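Local coordinates for protein porin (Rhodobacter capsulatus, PDB 2POR) that forms, as a homotrimer of beta-barrels, outer-membrane channels that let small hydrophilic solutes up to about 0.6 kDa diffuse passively, at residues R9-M13 / Y91-D95; G99-P103 / G247-V251; P117-Y121 / A132-D136. All coordinates share one frame. Where two conformers were deposited one is given. Residue numbers count along the deposited sequence, not the author numbering.

Contact 1: residues R9-M13 / Y91-D95. With CA (calcium ion), chain C.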
ATOM      1  N   ARG A   9      -0.337  17.954   4.433  1.00 16.33           N
ATOM      2  CA  ARG A   9      -0.139  18.987   5.433  1.00 13.95           C
ATOM      3  C   ARG A   9       1.336  19.052   5.742  1.00 17.40           C
ATOM      4  O   ARG A   9       2.067  18.079   5.472  1.00 18.39           O
ATOM      5  CB  ARG A   9      -0.959  18.673   6.687  1.00 15.94           C
ATOM      6  CG  ARG A   9      -0.425  17.507   7.495  1.00 16.00           C
ATOM      7  CD  ARG A   9      -1.484  17.089   8.454  1.00 19.18           C
ATOM      8  NE  ARG A   9      -0.903  16.092   9.341  1.00 20.39           N
ATOM      9  CZ  ARG A   9      -1.626  15.332  10.179  1.00 23.61           C
ATOM     10  NH1 ARG A   9      -2.965  15.398  10.259  1.00 19.92           N
ATOM     11  NH2 ARG A   9      -0.955  14.449  10.941  1.00 23.34           N
ATOM     12  N   MET A  10       1.853  20.181   6.179  1.00 15.77           N
ATOM     13  CA  MET A  10       3.266  20.303   6.535  1.00 19.06           C
ATOM     14  C   MET A  10       3.418  21.482   7.471  1.00 24.44           C
ATOM     15  O   MET A  10       2.606  22.411   7.431  1.00 18.02           O
ATOM     16  CB  MET A  10       4.179  20.477   5.322  1.00 18.72           C
ATOM     17  CG  MET A  10       4.068  21.768   4.567  1.00 25.28           C
ATOM     18  SD  MET A  10       5.353  21.825   3.322  1.00 30.85           S
ATOM     19  CE  MET A  10       4.548  23.134   2.487  1.00 33.80           C
ATOM     20  N   GLY A  11       4.339  21.442   8.445  1.00 17.85           N
ATOM     21  CA  GLY A  11       4.467  22.531   9.404  1.00 18.79           C
ATOM     22  C   GLY A  11       5.351  22.049  10.519  1.00 25.94           C
ATOM     23  O   GLY A  11       6.177  21.155  10.288  1.00 21.22           O
ATOM     24  N   VAL A  12       5.177  22.616  11.699  1.00 22.43           N
ATOM     25  CA  VAL A  12       5.967  22.285  12.911  1.00 22.84           C
ATOM     26  C   VAL A  12       5.046  21.973  14.058  1.00 21.81           C
ATOM     27  O   VAL A  12       3.968  22.565  14.168  1.00 20.69           O
ATOM     28  CB  VAL A  12       6.912  23.441  13.346  1.00 23.09           C
ATOM     29  CG1 VAL A  12       8.034  23.469  12.323  1.00 21.02           C
ATOM     30  CG2 VAL A  12       6.223  24.795  13.418  1.00 22.56           C
ATOM     31  N   MET A  13       5.376  20.970  14.878  1.00 16.86           N
ATOM     32  CA  MET A  13       4.486  20.542  15.935  1.00 18.95           C
ATOM     33  C   MET A  13       5.344  20.508  17.216  1.00 26.49           C
ATOM     34  O   MET A  13       6.501  20.077  17.166  1.00 22.68           O
ATOM     35  CB  MET A  13       3.934  19.145  15.579  1.00 19.57           C
ATOM     36  CG  MET A  13       3.061  18.515  16.682  0.51 33.28           C
ATOM     37  SD  MET A  13       3.996  17.750  18.046  0.51 18.59           S
ATOM     38  CE  MET A  13       4.796  16.510  17.071  0.51 14.41           C
ATOM     39  N   TYR A  91      -3.232  21.916  12.818  1.00 15.81           N
ATOM     40  CA  TYR A  91      -3.086  21.346  11.490  1.00 16.90           C
ATOM     41  C   TYR A  91      -2.810  19.862  11.553  1.00 20.78           C
ATOM     42  O   TYR A  91      -3.094  19.186  10.579  1.00 20.06           O
ATOM     43  CB  TYR A  91      -1.970  22.065  10.735  1.00 14.86           C
ATOM     44  CG  TYR A  91      -0.547  21.526  10.830  1.00 20.42           C
ATOM     45  CD1 TYR A  91      -0.116  20.598   9.924  1.00 17.43           C
ATOM     46  CD2 TYR A  91       0.324  21.972  11.804  1.00 21.36           C
ATOM     47  CE1 TYR A  91       1.171  20.127   9.999  1.00 21.64           C
ATOM     48  CE2 TYR A  91       1.626  21.509  11.884  1.00 17.13           C
ATOM     49  CZ  TYR A  91       2.025  20.586  10.977  1.00 16.53           C
ATOM     50  OH  TYR A  91       3.287  20.080  11.033  1.00 19.49           O
ATOM     51  N   THR A  92      -2.228  19.297  12.640  1.00 22.98           N
ATOM     52  CA  THR A  92      -1.942  17.853  12.732  1.00 20.64           C
ATOM     53  C   THR A  92      -3.073  17.126  13.464  1.00 19.15           C
ATOM     54  O   THR A  92      -3.017  15.911  13.571  1.00 20.90           O
ATOM     55  CB  THR A  92      -0.589  17.571  13.497  1.00 15.66           C
ATOM     56  OG1 THR A  92      -0.754  18.116  14.800  1.00 19.23           O
ATOM     57  CG2 THR A  92       0.626  18.232  12.932  1.00 13.61           C
ATOM     58  N   ASP A  93      -4.135  17.816  13.933  1.00 18.00           N
ATOM     59  CA  ASP A  93      -5.232  17.322  14.766  1.00 18.24           C
ATOM     60  C   ASP A  93      -4.614  16.923  16.100  1.00 25.81           C
ATOM     61  O   ASP A  93      -4.223  15.762  16.328  1.00 22.47           O
ATOM     62  CB  ASP A  93      -5.963  16.114  14.124  1.00 17.88           C
ATOM     63  CG  ASP A  93      -7.161  15.592  14.897  1.00 20.65           C
ATOM     64  OD1 ASP A  93      -7.621  16.150  15.904  1.00 25.25           O
ATOM     65  OD2 ASP A  93      -7.710  14.562  14.518  1.00 20.38           O
ATOM     66  N   LEU A  94      -4.454  17.923  16.971  1.00 23.49           N
ATOM     67  CA  LEU A  94      -3.699  17.753  18.225  1.00 22.32           C
ATOM     68  C   LEU A  94      -4.481  16.978  19.255  1.00 20.94           C
ATOM     69  O   LEU A  94      -5.037  17.547  20.185  1.00 22.40           O
ATOM     70  CB  LEU A  94      -3.328  19.098  18.834  1.00 24.80           C
ATOM     71  CG  LEU A  94      -2.306  19.924  18.139  1.00 24.83           C
ATOM     72  CD1 LEU A  94      -2.321  21.347  18.734  1.00 24.63           C
ATOM     73  CD2 LEU A  94      -0.959  19.252  18.253  1.00 23.77           C
ATOM     74  N   ASP A  95      -4.531  15.663  19.121  1.00 18.41           N
ATOM     75  CA  ASP A  95      -5.262  14.824  20.048  1.00 18.77           C
ATOM     76  C   ASP A  95      -4.404  14.268  21.185  1.00 24.15           C
ATOM     77  O   ASP A  95      -4.843  13.484  22.015  1.00 20.30           O
ATOM     78  CB  ASP A  95      -5.824  13.665  19.335  1.00 17.45           C
ATOM     79  CG  ASP A  95      -7.012  13.992  18.471  1.00 24.99           C
ATOM     80  OD1 ASP A  95      -7.773  14.899  18.756  1.00 21.65           O
ATOM     81  OD2 ASP A  95      -7.207  13.317  17.473  1.00 22.05           O
TER
HETATM   82 CA    CA C 303      -9.094  14.451  16.530  1.00 18.82          CA
HETATM   83  O   HOH W   1      -4.800  17.364   9.368  1.00 28.57           O
HETATM   84  O   HOH W   2      -3.558  13.175  12.422  1.00 39.55           O
HETATM   85  O   HOH W   3     -10.748  15.091  14.927  1.00 20.17           O
HETATM   86  O   HOH W   4      -9.434  12.462  15.550  1.00 26.61           O

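Contact 2: residues G99-P103 / G247-V251. With CA (calcium ion), chain C.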
ATOM      1  N   GLY A  99      -7.736  15.374  22.961  1.00 26.61           N
ATOM      2  CA  GLY A  99      -8.257  15.665  21.641  1.00 26.18           C
ATOM      3  C   GLY A  99      -9.691  16.123  21.579  1.00 24.45           C
ATOM      4  O   GLY A  99     -10.428  16.202  22.558  1.00 23.54           O
ATOM      5  N   ASN A 100     -10.140  16.383  20.371  1.00 25.90           N
ATOM      6  CA  ASN A 100     -11.470  16.954  20.125  1.00 19.24           C
ATOM      7  C   ASN A 100     -12.514  15.891  19.968  1.00 19.02           C
ATOM      8  O   ASN A 100     -13.704  16.163  19.938  1.00 22.88           O
ATOM      9  CB  ASN A 100     -11.389  17.816  18.851  1.00 23.30           C
ATOM     10  CG  ASN A 100     -11.091  16.984  17.611  1.00 22.39           C
ATOM     11  OD1 ASN A 100     -10.059  16.318  17.492  1.00 24.51           O
ATOM     12  ND2 ASN A 100     -12.002  16.950  16.652  1.00 21.36           N
ATOM     13  N   ASP A 101     -12.147  14.630  19.810  1.00 21.84           N
ATOM     14  CA  ASP A 101     -13.088  13.567  19.525  1.00 16.59           C
ATOM     15  C   ASP A 101     -14.008  13.298  20.663  1.00 26.25           C
ATOM     16  O   ASP A 101     -13.584  13.338  21.807  1.00 24.73           O
ATOM     17  CB  ASP A 101     -12.343  12.281  19.193  1.00 17.86           C
ATOM     18  CG  ASP A 101     -11.313  12.415  18.067  1.00 18.10           C
ATOM     19  OD1 ASP A 101     -10.591  13.420  17.853  1.00 23.14           O
ATOM     20  OD2 ASP A 101     -11.256  11.442  17.348  1.00 23.00           O
ATOM     21  N   ILE A 102     -15.270  13.057  20.418  1.00 19.76           N
ATOM     22  CA  ILE A 102     -16.168  12.748  21.495  1.00 21.70           C
ATOM     23  C   ILE A 102     -15.916  11.274  21.859  1.00 22.28           C
ATOM     24  O   ILE A 102     -15.679  10.463  20.952  1.00 20.29           O
ATOM     25  CB  ILE A 102     -17.639  13.049  21.003  1.00 19.72           C
ATOM     26  CG1 ILE A 102     -17.857  14.572  20.956  1.00 25.08           C
ATOM     27  CG2 ILE A 102     -18.685  12.378  21.904  1.00 18.10           C
ATOM     28  CD1 ILE A 102     -19.284  14.949  20.427  1.00 22.45           C
ATOM     29  N   PRO A 103     -15.971  10.871  23.154  1.00 24.84           N
ATOM     30  CA  PRO A 103     -15.598   9.528  23.600  1.00 28.04           C
ATOM     31  C   PRO A 103     -16.688   8.509  23.404  1.00 25.87           C
ATOM     32  O   PRO A 103     -17.327   8.068  24.370  1.00 26.05           O
ATOM     33  CB  PRO A 103     -15.191   9.735  25.058  1.00 21.68           C
ATOM     34  CG  PRO A 103     -16.072  10.873  25.520  1.00 24.38           C
ATOM     35  CD  PRO A 103     -16.105  11.785  24.310  1.00 21.16           C
ATOM     36  N   GLY A 247     -12.728  26.349  19.706  1.00 26.92           N
ATOM     37  CA  GLY A 247     -12.115  25.613  20.780  1.00 25.58           C
ATOM     38  C   GLY A 247     -13.125  24.686  21.379  1.00 36.99           C
ATOM     39  O   GLY A 247     -14.296  24.742  21.000  1.00 25.32           O
ATOM     40  N   TYR A 248     -12.704  23.852  22.331  1.00 23.62           N
ATOM     41  CA  TYR A 248     -13.601  22.896  22.944  1.00 20.94           C
ATOM     42  C   TYR A 248     -13.109  22.642  24.373  1.00 20.63           C
ATOM     43  O   TYR A 248     -11.936  22.944  24.677  1.00 21.90           O
ATOM     44  CB  TYR A 248     -13.601  21.569  22.153  1.00 21.56           C
ATOM     45  CG  TYR A 248     -12.252  20.841  22.137  1.00 25.21           C
ATOM     46  CD1 TYR A 248     -11.942  19.993  23.190  1.00 27.92           C
ATOM     47  CD2 TYR A 248     -11.298  21.062  21.153  1.00 24.90           C
ATOM     48  CE1 TYR A 248     -10.698  19.382  23.259  1.00 26.26           C
ATOM     49  CE2 TYR A 248     -10.042  20.449  21.220  1.00 31.70           C
ATOM     50  CZ  TYR A 248      -9.740  19.595  22.288  1.00 26.70           C
ATOM     51  OH  TYR A 248      -8.505  18.950  22.424  1.00 25.24           O
ATOM     52  N   VAL A 249     -13.949  22.068  25.224  1.00 24.77           N
ATOM     53  CA  VAL A 249     -13.489  21.604  26.533  1.00 27.74           C
ATOM     54  C   VAL A 249     -14.338  20.380  26.829  1.00 28.50           C
ATOM     55  O   VAL A 249     -15.529  20.301  26.494  1.00 24.37           O
ATOM     56  CB  VAL A 249     -13.639  22.723  27.618  1.00 30.76           C
ATOM     57  CG1 VAL A 249     -15.085  23.082  27.868  1.00 36.77           C
ATOM     58  CG2 VAL A 249     -13.006  22.222  28.908  1.00 29.16           C
ATOM     59  N   GLN A 250     -13.696  19.334  27.347  1.00 22.78           N
ATOM     60  CA  GLN A 250     -14.385  18.105  27.639  1.00 23.77           C
ATOM     61  C   GLN A 250     -13.894  17.658  29.012  1.00 25.06           C
ATOM     62  O   GLN A 250     -12.773  18.018  29.420  1.00 21.33           O
ATOM     63  CB  GLN A 250     -14.030  16.977  26.687  1.00 23.22           C
ATOM     64  CG  GLN A 250     -14.040  17.342  25.245  1.00 24.76           C
ATOM     65  CD  GLN A 250     -14.156  16.109  24.398  1.00 18.99           C
ATOM     66  OE1 GLN A 250     -15.068  15.316  24.564  1.00 23.92           O
ATOM     67  NE2 GLN A 250     -13.265  15.852  23.465  1.00 20.19           N
ATOM     68  N   VAL A 251     -14.743  16.936  29.734  1.00 29.03           N
ATOM     69  CA  VAL A 251     -14.263  16.303  30.938  1.00 26.98           C
ATOM     70  C   VAL A 251     -14.780  14.891  30.920  1.00 25.15           C
ATOM     71  O   VAL A 251     -15.863  14.532  30.426  1.00 26.27           O
ATOM     72  CB  VAL A 251     -14.663  17.048  32.301  1.00 33.15           C
ATOM     73  CG1 VAL A 251     -15.239  18.395  32.007  1.00 26.27           C
ATOM     74  CG2 VAL A 251     -15.532  16.193  33.162  1.00 32.70           C
TER
HETATM   75 CA    CA C 303      -9.094  14.451  16.530  1.00 18.82          CA
HETATM   76  O   HOH W   5      -6.737  18.269  24.470  1.00 24.28           O
HETATM   77  O   HOH W   3     -10.748  15.091  14.927  1.00 20.17           O
HETATM   78  O   HOH W   4      -9.434  12.462  15.550  1.00 26.61           O

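Contact 3: residues P117-Y121 / A132-D136. With CA (calcium ion), chain D.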
ATOM      1  N   PRO A 117     -15.009  -6.784   9.618  1.00 19.89           N
ATOM      2  CA  PRO A 117     -15.702  -5.520   9.428  1.00 22.27           C
ATOM      3  C   PRO A 117     -16.843  -5.338  10.430  1.00 18.54           C
ATOM      4  O   PRO A 117     -17.362  -6.333  10.960  1.00 18.89           O
ATOM      5  CB  PRO A 117     -16.144  -5.608   7.971  1.00 15.27           C
ATOM      6  CG  PRO A 117     -16.469  -7.076   7.791  1.00 17.83           C
ATOM      7  CD  PRO A 117     -15.328  -7.737   8.558  1.00 17.26           C
ATOM      8  N   VAL A 118     -17.286  -4.096  10.707  1.00 16.16           N
ATOM      9  CA  VAL A 118     -18.499  -3.856  11.496  1.00 16.43           C
ATOM     10  C   VAL A 118     -19.579  -3.265  10.540  1.00 25.34           C
ATOM     11  O   VAL A 118     -19.282  -2.916   9.382  1.00 19.32           O
ATOM     12  CB  VAL A 118     -18.214  -2.879  12.730  1.00 18.45           C
ATOM     13  CG1 VAL A 118     -17.191  -3.705  13.592  1.00 15.26           C
ATOM     14  CG2 VAL A 118     -17.577  -1.501  12.455  1.00 15.58           C
ATOM     15  N   LEU A 119     -20.821  -3.150  10.987  1.00 20.33           N
ATOM     16  CA  LEU A 119     -21.979  -2.729  10.196  1.00 20.99           C
ATOM     17  C   LEU A 119     -22.602  -1.415  10.635  1.00 20.18           C
ATOM     18  O   LEU A 119     -22.744  -1.175  11.843  1.00 19.36           O
ATOM     19  CB  LEU A 119     -22.975  -3.853  10.288  1.00 19.83           C
ATOM     20  CG  LEU A 119     -24.189  -3.713   9.449  1.00 29.38           C
ATOM     21  CD1 LEU A 119     -23.813  -4.086   8.044  1.00 33.62           C
ATOM     22  CD2 LEU A 119     -25.255  -4.632   9.926  1.00 28.54           C
ATOM     23  N   LEU A 120     -23.021  -0.483   9.774  1.00 16.23           N
ATOM     24  CA  LEU A 120     -23.680   0.743  10.222  1.00 12.16           C
ATOM     25  C   LEU A 120     -24.885   0.900   9.310  1.00 23.81           C
ATOM     26  O   LEU A 120     -24.756   0.759   8.096  1.00 18.46           O
ATOM     27  CB  LEU A 120     -22.823   1.964  10.045  1.00 14.54           C
ATOM     28  CG  LEU A 120     -23.448   3.319  10.259  1.00 17.59           C
ATOM     29  CD1 LEU A 120     -23.953   3.438  11.688  1.00 20.38           C
ATOM     30  CD2 LEU A 120     -22.406   4.405   9.970  1.00 15.97           C
ATOM     31  N   TYR A 121     -26.056   1.095   9.857  1.00 22.12           N
ATOM     32  CA  TYR A 121     -27.259   1.308   9.076  1.00 23.52           C
ATOM     33  C   TYR A 121     -27.701   2.737   9.352  1.00 22.86           C
ATOM     34  O   TYR A 121     -27.738   3.104  10.532  1.00 23.27           O
ATOM     35  CB  TYR A 121     -28.343   0.330   9.506  1.00 22.24           C
ATOM     36  CG  TYR A 121     -29.722   0.722   8.981  1.00 25.99           C
ATOM     37  CD1 TYR A 121     -30.061   0.548   7.647  1.00 34.91           C
ATOM     38  CD2 TYR A 121     -30.596   1.309   9.869  1.00 26.29           C
ATOM     39  CE1 TYR A 121     -31.291   0.977   7.211  1.00 27.38           C
ATOM     40  CE2 TYR A 121     -31.824   1.747   9.445  1.00 35.27           C
ATOM     41  CZ  TYR A 121     -32.157   1.576   8.123  1.00 36.17           C
ATOM     42  OH  TYR A 121     -33.399   2.040   7.729  1.00 35.43           O
ATOM     43  N   ALA A 132     -28.106   2.626  13.397  1.00 24.98           N
ATOM     44  CA  ALA A 132     -27.987   1.435  14.225  1.00 25.03           C
ATOM     45  C   ALA A 132     -26.715   0.730  13.787  1.00 34.14           C
ATOM     46  O   ALA A 132     -26.410   0.696  12.595  1.00 20.34           O
ATOM     47  CB  ALA A 132     -29.187   0.511  14.007  1.00 23.74           C
ATOM     48  N   SER A 133     -25.902   0.193  14.684  1.00 21.23           N
ATOM     49  CA  SER A 133     -24.645  -0.434  14.296  1.00 18.46           C
ATOM     50  C   SER A 133     -24.368  -1.693  15.130  1.00 24.03           C
ATOM     51  O   SER A 133     -24.946  -1.832  16.218  1.00 22.23           O
ATOM     52  CB  SER A 133     -23.548   0.570  14.494  1.00 14.79           C
ATOM     53  OG  SER A 133     -23.660   1.231  15.754  1.00 19.72           O
ATOM     54  N   MET A 134     -23.554  -2.638  14.688  1.00 22.25           N
ATOM     55  CA  MET A 134     -23.205  -3.795  15.503  1.00 21.58           C
ATOM     56  C   MET A 134     -21.991  -4.492  14.926  1.00 33.98           C
ATOM     57  O   MET A 134     -21.688  -4.281  13.739  1.00 19.01           O
ATOM     58  CB  MET A 134     -24.372  -4.763  15.538  1.00 18.41           C
ATOM     59  CG  MET A 134     -24.628  -5.424  14.187  1.00 25.36           C
ATOM     60  SD  MET A 134     -25.985  -6.611  14.204  1.00 35.96           S
ATOM     61  CE  MET A 134     -25.324  -7.874  15.253  1.00 37.35           C
ATOM     62  N   SER A 135     -21.256  -5.267  15.724  1.00 18.02           N
ATOM     63  CA  SER A 135     -20.174  -6.075  15.205  1.00 16.76           C
ATOM     64  C   SER A 135     -20.758  -7.467  15.208  1.00 16.94           C
ATOM     65  O   SER A 135     -21.865  -7.671  15.718  1.00 20.09           O
ATOM     66  CB  SER A 135     -18.929  -5.972  16.103  1.00 20.02           C
ATOM     67  OG  SER A 135     -19.196  -6.339  17.456  1.00 20.86           O
ATOM     68  N   ASP A 136     -20.098  -8.473  14.668  1.00 16.31           N
ATOM     69  CA  ASP A 136     -20.726  -9.756  14.575  1.00 16.45           C
ATOM     70  C   ASP A 136     -20.444 -10.707  15.759  1.00 22.62           C
ATOM     71  O   ASP A 136     -20.949 -11.834  15.698  1.00 22.11           O
ATOM     72  CB  ASP A 136     -20.286 -10.410  13.267  1.00 18.28           C
ATOM     73  CG  ASP A 136     -18.817 -10.728  13.072  1.00 26.65           C
ATOM     74  OD1 ASP A 136     -18.006 -10.871  13.990  1.00 23.99           O
ATOM     75  OD2 ASP A 136     -18.381 -10.867  11.936  1.00 20.64           O
TER
HETATM   76 CA    CA D 304     -16.208 -11.555  12.645  1.00 19.02          CA
HETATM   77  O   HOH W   6     -17.708  -7.720  13.392  1.00 18.03           O
HETATM   78  O   HOH W   7     -15.832 -10.985  10.398  1.00 16.16           O

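Contact 1: residues R9-M13 / Y91-D95
The ring of Tyr-91 lies against the inner surface of strand residues 9-13, with Met-10 O over one face and Arg-9 CB at its edge, CB to CD1 of the ring 3.9 Å. Gly-11 leaves the space for it: a CB there would come within 2.8 Å of Tyr-91 CZ. The phenol OH finds its hydrogen-bond partner on the next strand, at Ser-22 O. Arg-9 extends over the loop, its guanidinium face above Thr-92 CA, and its NH1 donates to two waters that in turn donate to Tyr-91 O and Thr-92 O. Thr-92 OG1 is bonded to Asp-294 on the strand flanking 9-13 on the other side. Farther along, Met-13 CG meets Leu-94 CD2 at 4.4 Å. Beyond this patch Asp-93 and Asp-95 each chelate the calcium with both carboxylate oxygens, completed by Asn-100, Asp-101 and two waters. No direct hydrogen bond between the segments is clear, so 91-95 meets this strand through packing and water bridges and bonds directly to its two neighbours.

Contact 2: residues G99-P103 / G247-V251
Gln-250 reaches inward from strand residues 247-251 and its amide nitrogen bonds two loop carbonyls at once: NE2 to Asp-101 O is 3.0 Å and nearly linear, while NE2 to Gly-99 O, also 3.0 Å, is more bent at 132°. The other end of the amide is used as well, OE1 being hydrogen-bonded to Tyr-200 on strand 195-207. Water adds a looser link, lying 2.8 Å from Tyr-248 OH and making a weak 3.4 Å bond with Gly-99 N. Next comes the ring of Tyr-248, which receives Asn-100 on its face: Asn-100 CA sits 3.9 Å from the ring centroid, 14° off the normal, in a CH-pi contact, and Asn-100 CB is 3.8 Å from Tyr-248 CE2. At the far end Pro-103 CD rests 3.7 Å from Gln-250 OE1. On the loop's other side Asn-100 OD1 and Asp-101 OD1 bind calcium at 2.3 and 2.2 Å, and Asn-100 ND2 is tied to Leu-86 O. This is the long loop between helix 78-83 and strand 118-125, which folds into the barrel and narrows the channel, as in other general porins. Gln-250 thus pairs with backbone carbonyls of the loop while calcium takes OD1 of Asn-100 and Asp-101, and Asn-100 faces both, its CA and CB on the Tyr-248 ring.

Contact 3: residues P117-Y121 / A132-D136
Leu-119 and Met-134 face each other across a hydrogen-bonded antiparallel pair; with Leu-119 t at chi1 and p at chi2, and Met-134 p at chi1, Leu-119 CD2 meets Met-134 CG at 4.4 Å. Tyr-121, on the same face of the sheet, has chi1 near t, which carries its ring away from the partner strand, so that Ala-132 CB meets only the ring edge, 4.4 Å from CD2; its OH bonds Phe-67 O. On the opposite face Leu-120 (t, p) brings CD1 to 4.0 Å from Ser-133 CB, and Ser-133 in the p rotamer bonds Ala-78 N through OG. Val-118 CG1 packs on Ser-135 CB at 3.8 Å. The backbone ladder has Leu-119 N to Met-134 O at 3.1 Å and a weak return bond, Met-134 N to Leu-119 O, at 3.3 Å; Tyr-121 N to Ala-132 O (2.8 Å) and Ala-132 N to Tyr-121 O (2.9 Å) follow. Past the ladder, a water joins Pro-117 O to Asp-136 N, and Asp-136 (chi1 p) chelates calcium with both oxygens, a site that also takes Asn-20 of a neighbouring subunit. Phe-21 of that subunit packs on Leu-119 and Met-134. Within the barrel wall this hairpin is flanked by strand 68-73 beside 118-121 and strand 148-158 beside 132-135.

Overall arrangement
Contacts 1 and 2 hold successive parts of one long loop, and their centres lie about 17 Å apart. They meet at a shared calcium: Asp-93 and Asp-95 come from the first, Asn-100 and Asp-101 from the second, with two waters in common, and Asp-95 OD1 is 3.2 Å from Asn-100 N, probably a hydrogen bond. The ion ties the loop to itself; separately, the loop packs on strand 2-14 and is hydrogen-bonded to strand 243-254. Contact 3 lies across the chain's centre from both, its centre about 31 Å from contact 1 and 25 Å from contact 2. It belongs to the barrel wall where the loop ends, and its separate calcium lies at a subunit interface of the trimer.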